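Local structure of putative transcriptional regulator protein, LacI family (Rhizobium etli, 3MIZ) at residues E259-W263 and P275-V279; R81-D85 and N99-T104; H131-I137 and D196-M202. The protein probably acts as a LacI-family transcriptional repressor, a DNA-binding regulator whose core resembles the periplasmic sugar-binding proteins. One frame throughout, in Å; residues are numbered along the deposited sequence.

Contact 1 (E259-W263 and P275-V279)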
ATOM      1  N   GLU A 259      13.668  15.485  -4.080  1.00 17.59           N
ATOM      2  CA  GLU A 259      13.781  16.925  -4.323  1.00 18.33           C
ATOM      3  C   GLU A 259      13.426  17.728  -3.074  1.00 17.83           C
ATOM      4  O   GLU A 259      14.116  18.688  -2.728  1.00 17.45           O
ATOM      5  CB  GLU A 259      12.877  17.356  -5.484  1.00 20.86           C
ATOM      6  CG  GLU A 259      13.402  16.986  -6.869  1.00 25.68           C
ATOM      7  CD  GLU A 259      14.733  17.646  -7.181  1.00 29.12           C
ATOM      8  OE1 GLU A 259      14.847  18.881  -7.019  1.00 28.22           O
ATOM      9  OE2 GLU A 259      15.666  16.928  -7.594  1.00 32.52           O
ATOM     10  N   GLY A 260      12.346  17.335  -2.405  1.00 15.53           N
ATOM     11  CA  GLY A 260      11.925  18.030  -1.201  1.00 13.97           C
ATOM     12  C   GLY A 260      12.994  18.020  -0.128  1.00 16.08           C
ATOM     13  O   GLY A 260      13.245  19.040   0.516  1.00 15.13           O
ATOM     14  N   ALA A 261      13.624  16.864   0.066  1.00 15.37           N
ATOM     15  CA  ALA A 261      14.672  16.719   1.072  1.00 17.54           C
ATOM     16  C   ALA A 261      15.871  17.617   0.760  1.00 16.64           C
ATOM     17  O   ALA A 261      16.372  18.308   1.641  1.00 17.32           O
ATOM     18  CB  ALA A 261      15.114  15.248   1.168  1.00 15.94           C
ATOM     19  N   LYS A 262      16.325  17.611  -0.490  1.00 16.46           N
ATOM     20  CA  LYS A 262      17.463  18.445  -0.871  1.00 19.91           C
ATOM     21  C   LYS A 262      17.125  19.914  -0.640  1.00 20.34           C
ATOM     22  O   LYS A 262      17.934  20.680  -0.109  1.00 20.70           O
ATOM     23  CB  LYS A 262      17.830  18.234  -2.344  1.00 22.27           C
ATOM     24  CG  LYS A 262      19.036  19.062  -2.769  1.00 26.41           C
ATOM     25  CD  LYS A 262      19.303  18.989  -4.258  1.00 31.08           C
ATOM     26  CE  LYS A 262      20.457  19.916  -4.633  1.00 33.67           C
ATOM     27  NZ  LYS A 262      20.806  19.826  -6.076  1.00 34.99           N
ATOM     28  N   TRP A 263      15.918  20.297  -1.040  1.00 17.63           N
ATOM     29  CA  TRP A 263      15.450  21.663  -0.884  1.00 20.12           C
ATOM     30  C   TRP A 263      15.478  22.057   0.594  1.00 18.84           C
ATOM     31  O   TRP A 263      15.938  23.148   0.943  1.00 18.19           O
ATOM     32  CB  TRP A 263      14.034  21.780  -1.452  1.00 19.70           C
ATOM     33  CG  TRP A 263      13.627  23.164  -1.850  1.00 24.30           C
ATOM     34  CD1 TRP A 263      14.422  24.277  -1.900  1.00 25.54           C
ATOM     35  CD2 TRP A 263      12.330  23.578  -2.297  1.00 24.53           C
ATOM     36  NE1 TRP A 263      13.700  25.355  -2.352  1.00 25.93           N
ATOM     37  CE2 TRP A 263      12.413  24.955  -2.604  1.00 25.83           C
ATOM     38  CE3 TRP A 263      11.108  22.918  -2.471  1.00 23.75           C
ATOM     39  CZ2 TRP A 263      11.316  25.685  -3.076  1.00 25.54           C
ATOM     40  CZ3 TRP A 263      10.015  23.647  -2.942  1.00 23.78           C
ATOM     41  CH2 TRP A 263      10.130  25.016  -3.239  1.00 23.12           C
ATOM     42  N   PRO A 275      11.272  30.677  -2.179  1.00 53.29           N
ATOM     43  CA  PRO A 275      10.315  29.617  -1.857  1.00 51.50           C
ATOM     44  C   PRO A 275       9.341  29.373  -2.997  1.00 49.68           C
ATOM     45  O   PRO A 275       9.630  28.608  -3.916  1.00 50.85           O
ATOM     46  CB  PRO A 275       9.630  30.140  -0.592  1.00 52.37           C
ATOM     47  CG  PRO A 275       9.705  31.626  -0.756  1.00 53.03           C
ATOM     48  CD  PRO A 275      11.116  31.819  -1.260  1.00 53.66           C
ATOM     49  N   GLY A 276       8.189  30.029  -2.942  1.00 47.23           N
ATOM     50  CA  GLY A 276       7.211  29.841  -3.993  1.00 42.85           C
ATOM     51  C   GLY A 276       6.901  28.369  -4.160  1.00 40.00           C
ATOM     52  O   GLY A 276       7.335  27.531  -3.362  1.00 39.19           O
ATOM     53  N   SER A 277       6.162  28.048  -5.214  1.00 36.27           N
ATOM     54  CA  SER A 277       5.765  26.677  -5.479  1.00 32.15           C
ATOM     55  C   SER A 277       6.426  26.057  -6.704  1.00 28.67           C
ATOM     56  O   SER A 277       6.585  26.703  -7.738  1.00 27.80           O
ATOM     57  CB  SER A 277       4.245  26.614  -5.638  1.00 32.61           C
ATOM     58  OG  SER A 277       3.828  25.356  -6.136  1.00 37.56           O
ATOM     59  N   ARG A 278       6.822  24.798  -6.565  1.00 24.81           N
ATOM     60  CA  ARG A 278       7.418  24.045  -7.662  1.00 22.91           C
ATOM     61  C   ARG A 278       6.406  22.954  -7.967  1.00 21.22           C
ATOM     62  O   ARG A 278       5.822  22.374  -7.049  1.00 19.59           O
ATOM     63  CB  ARG A 278       8.722  23.369  -7.241  1.00 24.71           C
ATOM     64  CG  ARG A 278       9.889  24.291  -6.974  1.00 29.32           C
ATOM     65  CD  ARG A 278      11.071  23.454  -6.541  1.00 31.49           C
ATOM     66  NE  ARG A 278      12.279  24.239  -6.336  1.00 36.06           N
ATOM     67  CZ  ARG A 278      13.445  23.712  -5.977  1.00 38.25           C
ATOM     68  NH1 ARG A 278      13.548  22.400  -5.783  1.00 37.01           N
ATOM     69  NH2 ARG A 278      14.508  24.492  -5.820  1.00 39.51           N
ATOM     70  N   VAL A 279       6.176  22.682  -9.243  1.00 18.90           N
ATOM     71  CA  VAL A 279       5.248  21.625  -9.599  1.00 19.30           C
ATOM     72  C   VAL A 279       5.984  20.672 -10.533  1.00 18.29           C
ATOM     73  O   VAL A 279       6.461  21.074 -11.593  1.00 18.39           O
ATOM     74  CB  VAL A 279       3.983  22.182 -10.282  1.00 19.04           C
ATOM     75  CG1 VAL A 279       2.984  21.063 -10.498  1.00 23.02           C
ATOM     76  CG2 VAL A 279       3.359  23.265  -9.413  1.00 20.83           C
TER
HETATM   77  O   HOH W   1      15.338  20.245  -4.656  1.00 19.11           O
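The chain that leads into strand 277-285 passes along helix 253-268, and a single tryptophan receives most of it. The CA-CB bond of Pro275 points away from the helix, and its carbonyl makes the contact: Pro275 O lies 3.5 Å from Trp263 CZ2, near the plane of the indole. Gly276 follows with a phi of 54°, a backbone shape that glycine adopts easily, and brings Gly276 O to 3.8 Å from Trp263 CH2 at the ring edge, where the partly positive C-H groups suit an oxygen. Ser277 opens the strand and faces away. Arg278 points back toward the helix, its chain extended so that the guanidinium lies flat on the indole, centres 3.8 Å apart and planes 6° from parallel. This is a cation-pi stack, with Arg278 CZ above the five-membered ring, while Arg278 CD makes a CH-pi contact over the six-membered ring. Glu259, one helical turn before Trp263, adds charge: Glu259 OE1 and Arg278 NH1 form a long salt bridge of 3.9 Å, and a water accepting from Arg278 NH1 donates to Glu259 O and Glu259 OE1. Helix 253-268 thus packs through Trp263 on strand 277-285, as in the alpha/beta lobes of periplasmic-binding-protein-like folds. Strand 110-113 pairs with Arg278 through Ser110 and Glu112 and sends Ile111 against Trp263 and Glu259, while Ala261 and Lys262 pack on helix 30-42 of the same lobe.

Contact 2 (R81-D85 and N99-T104)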
ATOM      1  N   ARG A  81      -2.830  15.009  -2.373  1.00 15.60           N
ATOM      2  CA  ARG A  81      -2.659  16.432  -2.572  1.00 16.42           C
ATOM      3  C   ARG A  81      -3.662  17.269  -1.786  1.00 17.10           C
ATOM      4  O   ARG A  81      -4.868  17.064  -1.878  1.00 16.82           O
ATOM      5  CB  ARG A  81      -2.738  16.741  -4.057  1.00 17.60           C
ATOM      6  CG  ARG A  81      -2.043  18.014  -4.434  1.00 19.65           C
ATOM      7  CD  ARG A  81      -1.989  18.143  -5.935  1.00 18.47           C
ATOM      8  NE  ARG A  81      -1.582  19.479  -6.334  1.00 20.62           N
ATOM      9  CZ  ARG A  81      -1.530  19.885  -7.594  1.00 21.05           C
ATOM     10  NH1 ARG A  81      -1.863  19.047  -8.570  1.00 20.85           N
ATOM     11  NH2 ARG A  81      -1.153  21.122  -7.873  1.00 22.17           N
ATOM     12  N   ARG A  82      -3.147  18.214  -1.006  1.00 15.34           N
ATOM     13  CA  ARG A  82      -3.992  19.065  -0.179  1.00 15.33           C
ATOM     14  C   ARG A  82      -3.486  20.504  -0.163  1.00 15.51           C
ATOM     15  O   ARG A  82      -2.327  20.776  -0.489  1.00 16.75           O
ATOM     16  CB  ARG A  82      -3.995  18.566   1.275  1.00 16.22           C
ATOM     17  CG  ARG A  82      -4.563  17.177   1.521  1.00 14.79           C
ATOM     18  CD  ARG A  82      -4.369  16.785   2.984  1.00 17.31           C
ATOM     19  NE  ARG A  82      -4.937  17.790   3.879  1.00 16.89           N
ATOM     20  CZ  ARG A  82      -4.646  17.900   5.173  1.00 20.84           C
ATOM     21  NH1 ARG A  82      -3.786  17.066   5.744  1.00 15.49           N
ATOM     22  NH2 ARG A  82      -5.208  18.864   5.897  1.00 17.20           N
ATOM     23  N   ILE A  83      -4.373  21.418   0.208  1.00 14.53           N
ATOM     24  CA  ILE A  83      -4.029  22.822   0.374  1.00 14.26           C
ATOM     25  C   ILE A  83      -4.292  22.993   1.869  1.00 16.80           C
ATOM     26  O   ILE A  83      -5.431  22.827   2.325  1.00 16.08           O
ATOM     27  CB  ILE A  83      -4.962  23.761  -0.417  1.00 15.00           C
ATOM     28  CG1 ILE A  83      -4.818  23.512  -1.921  1.00 14.74           C
ATOM     29  CG2 ILE A  83      -4.599  25.212  -0.124  1.00 16.50           C
ATOM     30  CD1 ILE A  83      -5.826  24.300  -2.760  1.00 16.89           C
ATOM     31  N   VAL A  84      -3.246  23.289   2.635  1.00 16.38           N
ATOM     32  CA  VAL A  84      -3.399  23.425   4.075  1.00 18.22           C
ATOM     33  C   VAL A  84      -2.210  24.097   4.735  1.00 17.61           C
ATOM     34  O   VAL A  84      -1.064  23.943   4.296  1.00 15.84           O
ATOM     35  CB  VAL A  84      -3.604  22.040   4.733  1.00 19.93           C
ATOM     36  CG1 VAL A  84      -2.454  21.112   4.363  1.00 19.93           C
ATOM     37  CG2 VAL A  84      -3.693  22.178   6.254  1.00 23.14           C
ATOM     38  N   ASP A  85      -2.499  24.871   5.777  1.00 18.28           N
ATOM     39  CA  ASP A  85      -1.461  25.543   6.546  1.00 20.06           C
ATOM     40  C   ASP A  85      -1.105  24.619   7.699  1.00 20.96           C
ATOM     41  O   ASP A  85      -1.986  24.135   8.411  1.00 22.54           O
ATOM     42  CB  ASP A  85      -1.977  26.866   7.123  1.00 21.69           C
ATOM     43  CG  ASP A  85      -1.729  28.043   6.207  1.00 21.10           C
ATOM     44  OD1 ASP A  85      -1.401  27.835   5.017  1.00 20.10           O
ATOM     45  OD2 ASP A  85      -1.870  29.190   6.683  1.00 23.62           O
ATOM     46  N   ASN A  99       3.754  17.428  -1.604  1.00 11.07           N
ATOM     47  CA  ASN A  99       2.469  16.875  -2.054  1.00 12.44           C
ATOM     48  C   ASN A  99       1.307  17.728  -1.561  1.00 14.66           C
ATOM     49  O   ASN A  99       0.149  17.296  -1.561  1.00 16.23           O
ATOM     50  CB  ASN A  99       2.285  15.436  -1.557  1.00 13.36           C
ATOM     51  CG  ASN A  99       1.325  14.641  -2.428  1.00 12.77           C
ATOM     52  OD1 ASN A  99       0.738  13.653  -1.991  1.00 18.19           O
ATOM     53  ND2 ASN A  99       1.172  15.069  -3.669  1.00 10.10           N
ATOM     54  N   CYS A 100       1.627  18.943  -1.136  1.00 12.96           N
ATOM     55  CA  CYS A 100       0.629  19.857  -0.633  1.00 12.52           C
ATOM     56  C   CYS A 100       1.123  21.289  -0.782  1.00 14.39           C
ATOM     57  O   CYS A 100       2.305  21.535  -1.039  1.00 13.14           O
ATOM     58  CB  CYS A 100       0.320  19.544   0.840  1.00 11.55           C
ATOM     59  SG  CYS A 100       1.776  19.493   1.943  1.00 16.07           S
ATOM     60  N   ARG A 101       0.199  22.229  -0.632  1.00 13.73           N
ATOM     61  CA  ARG A 101       0.498  23.645  -0.752  1.00 16.84           C
ATOM     62  C   ARG A 101      -0.168  24.380   0.410  1.00 14.29           C
ATOM     63  O   ARG A 101      -1.264  24.012   0.842  1.00 13.67           O
ATOM     64  CB  ARG A 101      -0.049  24.159  -2.088  1.00 21.09           C
ATOM     65  CG  ARG A 101      -0.523  25.598  -2.099  1.00 27.79           C
ATOM     66  CD  ARG A 101      -1.287  25.880  -3.380  1.00 31.81           C
ATOM     67  NE  ARG A 101      -2.024  24.690  -3.804  1.00 37.75           N
ATOM     68  CZ  ARG A 101      -2.788  24.608  -4.890  1.00 38.19           C
ATOM     69  NH1 ARG A 101      -2.945  25.655  -5.695  1.00 37.98           N
ATOM     70  NH2 ARG A 101      -3.379  23.459  -5.184  1.00 36.63           N
ATOM     71  N   PRO A 102       0.481  25.432   0.923  1.00 15.89           N
ATOM     72  CA  PRO A 102      -0.110  26.178   2.036  1.00 15.60           C
ATOM     73  C   PRO A 102      -1.340  26.956   1.595  1.00 18.16           C
ATOM     74  O   PRO A 102      -1.443  27.354   0.433  1.00 15.37           O
ATOM     75  CB  PRO A 102       1.024  27.102   2.470  1.00 17.24           C
ATOM     76  CG  PRO A 102       1.726  27.390   1.166  1.00 18.77           C
ATOM     77  CD  PRO A 102       1.773  26.017   0.515  1.00 15.78           C
ATOM     78  N   GLN A 103      -2.277  27.157   2.518  1.00 18.87           N
ATOM     79  CA  GLN A 103      -3.480  27.924   2.216  1.00 22.66           C
ATOM     80  C   GLN A 103      -3.058  29.388   2.154  1.00 22.93           C
ATOM     81  O   GLN A 103      -3.555  30.166   1.332  1.00 22.27           O
ATOM     82  CB  GLN A 103      -4.529  27.725   3.313  1.00 26.06           C
ATOM     83  CG  GLN A 103      -5.851  28.428   3.041  1.00 32.02           C
ATOM     84  CD  GLN A 103      -6.435  28.057   1.692  1.00 36.63           C
ATOM     85  OE1 GLN A 103      -5.908  28.443   0.647  1.00 38.57           O
ATOM     86  NE2 GLN A 103      -7.524  27.295   1.706  1.00 39.62           N
ATOM     87  N   THR A 104      -2.126  29.755   3.030  1.00 21.08           N
ATOM     88  CA  THR A 104      -1.606  31.118   3.073  1.00 22.15           C
ATOM     89  C   THR A 104      -0.516  31.271   2.021  1.00 21.58           C
ATOM     90  O   THR A 104       0.501  30.577   2.058  1.00 18.74           O
ATOM     91  CB  THR A 104      -1.015  31.451   4.462  1.00 20.99           C
ATOM     92  OG1 THR A 104      -2.069  31.460   5.432  1.00 22.45           O
ATOM     93  CG2 THR A 104      -0.329  32.805   4.450  1.00 24.57           C
TER
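Asp85 makes the densest set of polar bonds. Asp85 OD2 accepts from Thr104 OG1 at 2.6 Å, and Asp85 OD1 accepts from Thr104 N at 2.9 Å and, weakly, from Gln103 N at 2.7 Å; a carboxylate, with two acceptor oxygens, can take two amides and a hydroxyl. Arg101 N donates to Arg82 O (2.9 Å) and Val84 N to Arg101 O (2.8 Å), so Arg101 bonds on both sides of Ile83 in parallel register. Pro102 is tolerated since its nitrogen faces away from segment 81-85. On one face Ile83 CD1 covers the Arg101 guanidinium, 3.5 Å from Arg101 NH2, and both side chains touch Leu144 of helix 144-160. The like charges of Arg81 and Arg101 are tolerated beside acids: Arg81 forms salt bridges with Asp115 and Glu112. On the other face Cys100 packs against Tyr76 and Thr78, while Arg82 reaches Asp21. The result is a short, weakly bonded two-stranded parallel sheet, set off from the parallel sheet of 73-78 and 95-97 by a corner at Asn99, in a periplasmic-binding-protein-like fold.

Contact 3 (H131-I137 and D196-M202)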
ATOM      1  N   HIS A 131      -9.513   7.618 -30.366  1.00 17.84           N
ATOM      2  CA  HIS A 131     -10.690   7.562 -29.504  1.00 18.64           C
ATOM      3  C   HIS A 131     -11.476   8.868 -29.509  1.00 19.03           C
ATOM      4  O   HIS A 131     -10.908   9.957 -29.390  1.00 17.73           O
ATOM      5  CB  HIS A 131     -10.265   7.183 -28.080  1.00 17.82           C
ATOM      6  CG  HIS A 131      -9.588   5.851 -27.999  1.00 17.62           C
ATOM      7  ND1 HIS A 131     -10.278   4.662 -28.090  1.00 15.44           N
ATOM      8  CD2 HIS A 131      -8.279   5.520 -27.881  1.00 18.89           C
ATOM      9  CE1 HIS A 131      -9.424   3.654 -28.032  1.00 18.76           C
ATOM     10  NE2 HIS A 131      -8.205   4.147 -27.907  1.00 20.08           N
ATOM     11  N   ARG A 132     -12.793   8.747 -29.641  1.00 18.61           N
ATOM     12  CA  ARG A 132     -13.662   9.913 -29.704  1.00 20.97           C
ATOM     13  C   ARG A 132     -14.813   9.820 -28.708  1.00 23.36           C
ATOM     14  O   ARG A 132     -15.421  10.834 -28.358  1.00 26.27           O
ATOM     15  CB  ARG A 132     -14.194  10.069 -31.131  1.00 20.98           C
ATOM     16  CG  ARG A 132     -13.092  10.177 -32.187  1.00 19.61           C
ATOM     17  CD  ARG A 132     -12.428  11.542 -32.172  1.00 18.08           C
ATOM     18  NE  ARG A 132     -11.427  11.705 -33.227  1.00 17.25           N
ATOM     19  CZ  ARG A 132     -10.142  11.390 -33.099  1.00 19.35           C
ATOM     20  NH1 ARG A 132      -9.690  10.887 -31.956  1.00 15.34           N
ATOM     21  NH2 ARG A 132      -9.297  11.591 -34.110  1.00 18.71           N
ATOM     22  N   ARG A 133     -15.119   8.600 -28.278  1.00 22.07           N
ATOM     23  CA  ARG A 133     -16.150   8.364 -27.270  1.00 23.70           C
ATOM     24  C   ARG A 133     -15.331   7.882 -26.070  1.00 21.86           C
ATOM     25  O   ARG A 133     -14.923   6.720 -26.021  1.00 19.45           O
ATOM     26  CB  ARG A 133     -17.112   7.255 -27.699  1.00 26.74           C
ATOM     27  CG  ARG A 133     -17.968   7.562 -28.912  1.00 32.35           C
ATOM     28  CD  ARG A 133     -18.870   6.370 -29.206  1.00 37.34           C
ATOM     29  NE  ARG A 133     -19.819   6.622 -30.288  1.00 42.84           N
ATOM     30  CZ  ARG A 133     -20.683   5.720 -30.742  1.00 44.81           C
ATOM     31  NH1 ARG A 133     -20.717   4.506 -30.210  1.00 46.40           N
ATOM     32  NH2 ARG A 133     -21.516   6.031 -31.727  1.00 47.71           N
ATOM     33  N   ILE A 134     -15.081   8.777 -25.118  1.00 19.09           N
ATOM     34  CA  ILE A 134     -14.265   8.442 -23.951  1.00 17.98           C
ATOM     35  C   ILE A 134     -15.032   8.459 -22.636  1.00 18.99           C
ATOM     36  O   ILE A 134     -15.868   9.332 -22.406  1.00 18.52           O
ATOM     37  CB  ILE A 134     -13.089   9.437 -23.804  1.00 20.24           C
ATOM     38  CG1 ILE A 134     -12.368   9.606 -25.143  1.00 20.48           C
ATOM     39  CG2 ILE A 134     -12.134   8.955 -22.718  1.00 17.91           C
ATOM     40  CD1 ILE A 134     -11.704   8.360 -25.626  1.00 27.27           C
ATOM     41  N   GLY A 135     -14.733   7.491 -21.774  1.00 17.44           N
ATOM     42  CA  GLY A 135     -15.381   7.428 -20.478  1.00 16.12           C
ATOM     43  C   GLY A 135     -14.394   7.844 -19.404  1.00 15.76           C
ATOM     44  O   GLY A 135     -13.184   7.722 -19.581  1.00 16.35           O
ATOM     45  N   TYR A 136     -14.905   8.355 -18.290  1.00 15.48           N
ATOM     46  CA  TYR A 136     -14.054   8.771 -17.186  1.00 16.64           C
ATOM     47  C   TYR A 136     -14.797   8.457 -15.888  1.00 16.88           C
ATOM     48  O   TYR A 136     -15.891   8.969 -15.654  1.00 19.01           O
ATOM     49  CB  TYR A 136     -13.761  10.277 -17.265  1.00 15.91           C
ATOM     50  CG  TYR A 136     -12.736  10.748 -16.258  1.00 16.31           C
ATOM     51  CD1 TYR A 136     -11.375  10.791 -16.578  1.00 17.30           C
ATOM     52  CD2 TYR A 136     -13.114  11.072 -14.954  1.00 14.90           C
ATOM     53  CE1 TYR A 136     -10.414  11.139 -15.616  1.00 16.12           C
ATOM     54  CE2 TYR A 136     -12.165  11.415 -13.986  1.00 15.86           C
ATOM     55  CZ  TYR A 136     -10.818  11.443 -14.324  1.00 16.62           C
ATOM     56  OH  TYR A 136      -9.883  11.739 -13.360  1.00 14.83           O
ATOM     57  N   ILE A 137     -14.223   7.590 -15.062  1.00 14.06           N
ATOM     58  CA  ILE A 137     -14.845   7.251 -13.793  1.00 14.52           C
ATOM     59  C   ILE A 137     -14.043   7.977 -12.719  1.00 14.25           C
ATOM     60  O   ILE A 137     -12.852   7.707 -12.498  1.00 13.74           O
ATOM     61  CB  ILE A 137     -14.874   5.728 -13.575  1.00 14.94           C
ATOM     62  CG1 ILE A 137     -15.610   5.061 -14.746  1.00 16.14           C
ATOM     63  CG2 ILE A 137     -15.615   5.400 -12.298  1.00 15.81           C
ATOM     64  CD1 ILE A 137     -15.790   3.563 -14.591  1.00 16.42           C
ATOM     65  N   ASP A 196     -24.203   3.303 -26.881  1.00 37.83           N
ATOM     66  CA  ASP A 196     -23.068   3.977 -27.506  1.00 37.27           C
ATOM     67  C   ASP A 196     -21.870   3.842 -26.565  1.00 34.73           C
ATOM     68  O   ASP A 196     -21.402   4.818 -25.982  1.00 34.47           O
ATOM     69  CB  ASP A 196     -23.378   5.457 -27.754  1.00 39.46           C
ATOM     70  CG  ASP A 196     -24.319   5.667 -28.927  1.00 43.12           C
ATOM     71  OD1 ASP A 196     -24.088   5.045 -29.986  1.00 44.80           O
ATOM     72  OD2 ASP A 196     -25.278   6.458 -28.796  1.00 44.06           O
ATOM     73  N   ARG A 197     -21.395   2.608 -26.436  1.00 31.56           N
ATOM     74  CA  ARG A 197     -20.273   2.236 -25.573  1.00 28.75           C
ATOM     75  C   ARG A 197     -18.970   2.986 -25.849  1.00 25.68           C
ATOM     76  O   ARG A 197     -18.523   3.061 -26.989  1.00 23.68           O
ATOM     77  CB  ARG A 197     -20.037   0.727 -25.726  1.00 30.57           C
ATOM     78  CG  ARG A 197     -18.987   0.112 -24.825  1.00 31.60           C
ATOM     79  CD  ARG A 197     -19.009  -1.407 -24.953  1.00 32.54           C
ATOM     80  NE  ARG A 197     -18.512  -1.874 -26.247  1.00 34.34           N
ATOM     81  CZ  ARG A 197     -18.781  -3.072 -26.761  1.00 36.41           C
ATOM     82  NH1 ARG A 197     -19.546  -3.925 -26.096  1.00 36.51           N
ATOM     83  NH2 ARG A 197     -18.282  -3.424 -27.941  1.00 36.41           N
ATOM     84  N   PRO A 198     -18.348   3.571 -24.808  1.00 23.16           N
ATOM     85  CA  PRO A 198     -17.091   4.273 -25.093  1.00 21.09           C
ATOM     86  C   PRO A 198     -16.007   3.278 -25.521  1.00 20.00           C
ATOM     87  O   PRO A 198     -16.037   2.112 -25.121  1.00 21.45           O
ATOM     88  CB  PRO A 198     -16.767   4.970 -23.764  1.00 21.97           C
ATOM     89  CG  PRO A 198     -17.464   4.121 -22.739  1.00 21.39           C
ATOM     90  CD  PRO A 198     -18.772   3.789 -23.415  1.00 22.07           C
ATOM     91  N   THR A 199     -15.064   3.738 -26.342  1.00 17.54           N
ATOM     92  CA  THR A 199     -13.981   2.886 -26.827  1.00 17.48           C
ATOM     93  C   THR A 199     -12.781   2.932 -25.889  1.00 16.34           C
ATOM     94  O   THR A 199     -11.900   2.080 -25.953  1.00 15.29           O
ATOM     95  CB  THR A 199     -13.521   3.309 -28.251  1.00 19.64           C
ATOM     96  OG1 THR A 199     -12.973   4.632 -28.211  1.00 19.06           O
ATOM     97  CG2 THR A 199     -14.701   3.292 -29.216  1.00 18.82           C
ATOM     98  N   ALA A 200     -12.757   3.940 -25.020  1.00 14.48           N
ATOM     99  CA  ALA A 200     -11.684   4.100 -24.051  1.00 13.55           C
ATOM    100  C   ALA A 200     -12.284   4.596 -22.741  1.00 14.81           C
ATOM    101  O   ALA A 200     -13.261   5.352 -22.741  1.00 13.49           O
ATOM    102  CB  ALA A 200     -10.633   5.101 -24.564  1.00 13.17           C
ATOM    103  N   ILE A 201     -11.719   4.142 -21.630  1.00 12.66           N
ATOM    104  CA  ILE A 201     -12.196   4.572 -20.316  1.00 12.70           C
ATOM    105  C   ILE A 201     -10.990   4.971 -19.489  1.00 13.72           C
ATOM    106  O   ILE A 201     -10.008   4.227 -19.383  1.00 13.15           O
ATOM    107  CB  ILE A 201     -12.972   3.464 -19.557  1.00 11.10           C
ATOM    108  CG1 ILE A 201     -14.309   3.189 -20.253  1.00 11.74           C
ATOM    109  CG2 ILE A 201     -13.272   3.926 -18.108  1.00 12.76           C
ATOM    110  CD1 ILE A 201     -15.127   2.077 -19.614  1.00 15.87           C
HETATM  111  N   MSE A 202     -11.058   6.169 -18.931  1.00 14.65           N
HETATM  112  CA  MSE A 202      -9.977   6.668 -18.104  1.00 15.86           C
HETATM  113  C   MSE A 202     -10.419   6.461 -16.681  1.00 15.71           C
HETATM  114  O   MSE A 202     -11.502   6.899 -16.293  1.00 13.54           O
HETATM  115  CB  MSE A 202      -9.735   8.153 -18.365  1.00 16.06           C
HETATM  116  CG  MSE A 202      -9.136   8.444 -19.718  1.00 23.18           C
HETATM  117 SE   MSE A 202      -8.656  10.300 -19.879  1.00 31.08          SE
HETATM  118  CE  MSE A 202      -7.079  10.321 -18.795  1.00 27.76           C
TER
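Two parallel strands, 134-138 and 200-203, meet in the interior of a mixed sheet, together with their lead-in loops. Gly135 carries the register: Gly135 N donates to Ala200 O (2.8 Å), Gly135 O accepts from Met202 N (2.7 Å), and Ile137 N continues to Met202 O (3.1 Å). A side chain at Gly135 would crowd Ile201 and Pro198, so glycine suits this close approach (Gly135 CA to Ile201 CA 4.3 Å). Strands 167-174 and 228-230 flank the pair, and helices cover both faces, as in the alpha/beta subdomains of periplasmic-binding-protein-like folds. Ile134, Tyr136, Ala200 and selenomethionine Met202 share one face, where Tyr136 CD1 lies 3.6 Å from Met202 CB and Phe153 of helix 144-160 packs nearby; Ile201 and Ile137 meet helix 184-192 on the other. Before the strands, Thr199 N donates to Arg133 O (3.0 Å). His131 ND1 shares a hydrogen bond with Thr199 OG1 (2.7 Å) while its ring takes Ala200 CB over its face. At the exposed margin, Arg133 NH2 and Asp196 OD1 form a 3.3 Å salt bridge.

Overall arrangement
Along the chain the contacts close in the order 2, 3, 1. Contacts 1 and 2 are neighbours, centres 13 Å apart and nearest atoms about 5 Å; strand 110-113 lies between them, pairing with strand 277-285 of contact 1 and touching Asn99 and Pro102 of contact 2. Contact 3 sits on the opposite side of the chain's centre, 36 Å from contact 1 and 33 Å from contact 2, centre to centre, in a different sheet. Helix 144-160 meets contact 2 through Leu144 and contact 3 through Phe153. The chain crosses to the second lobe, returns for contact 1 and ends beside contact 3, where His131 bonds to Ala291, so both lobes are discontinuous, as in two-lobed periplasmic-binding-protein-like folds.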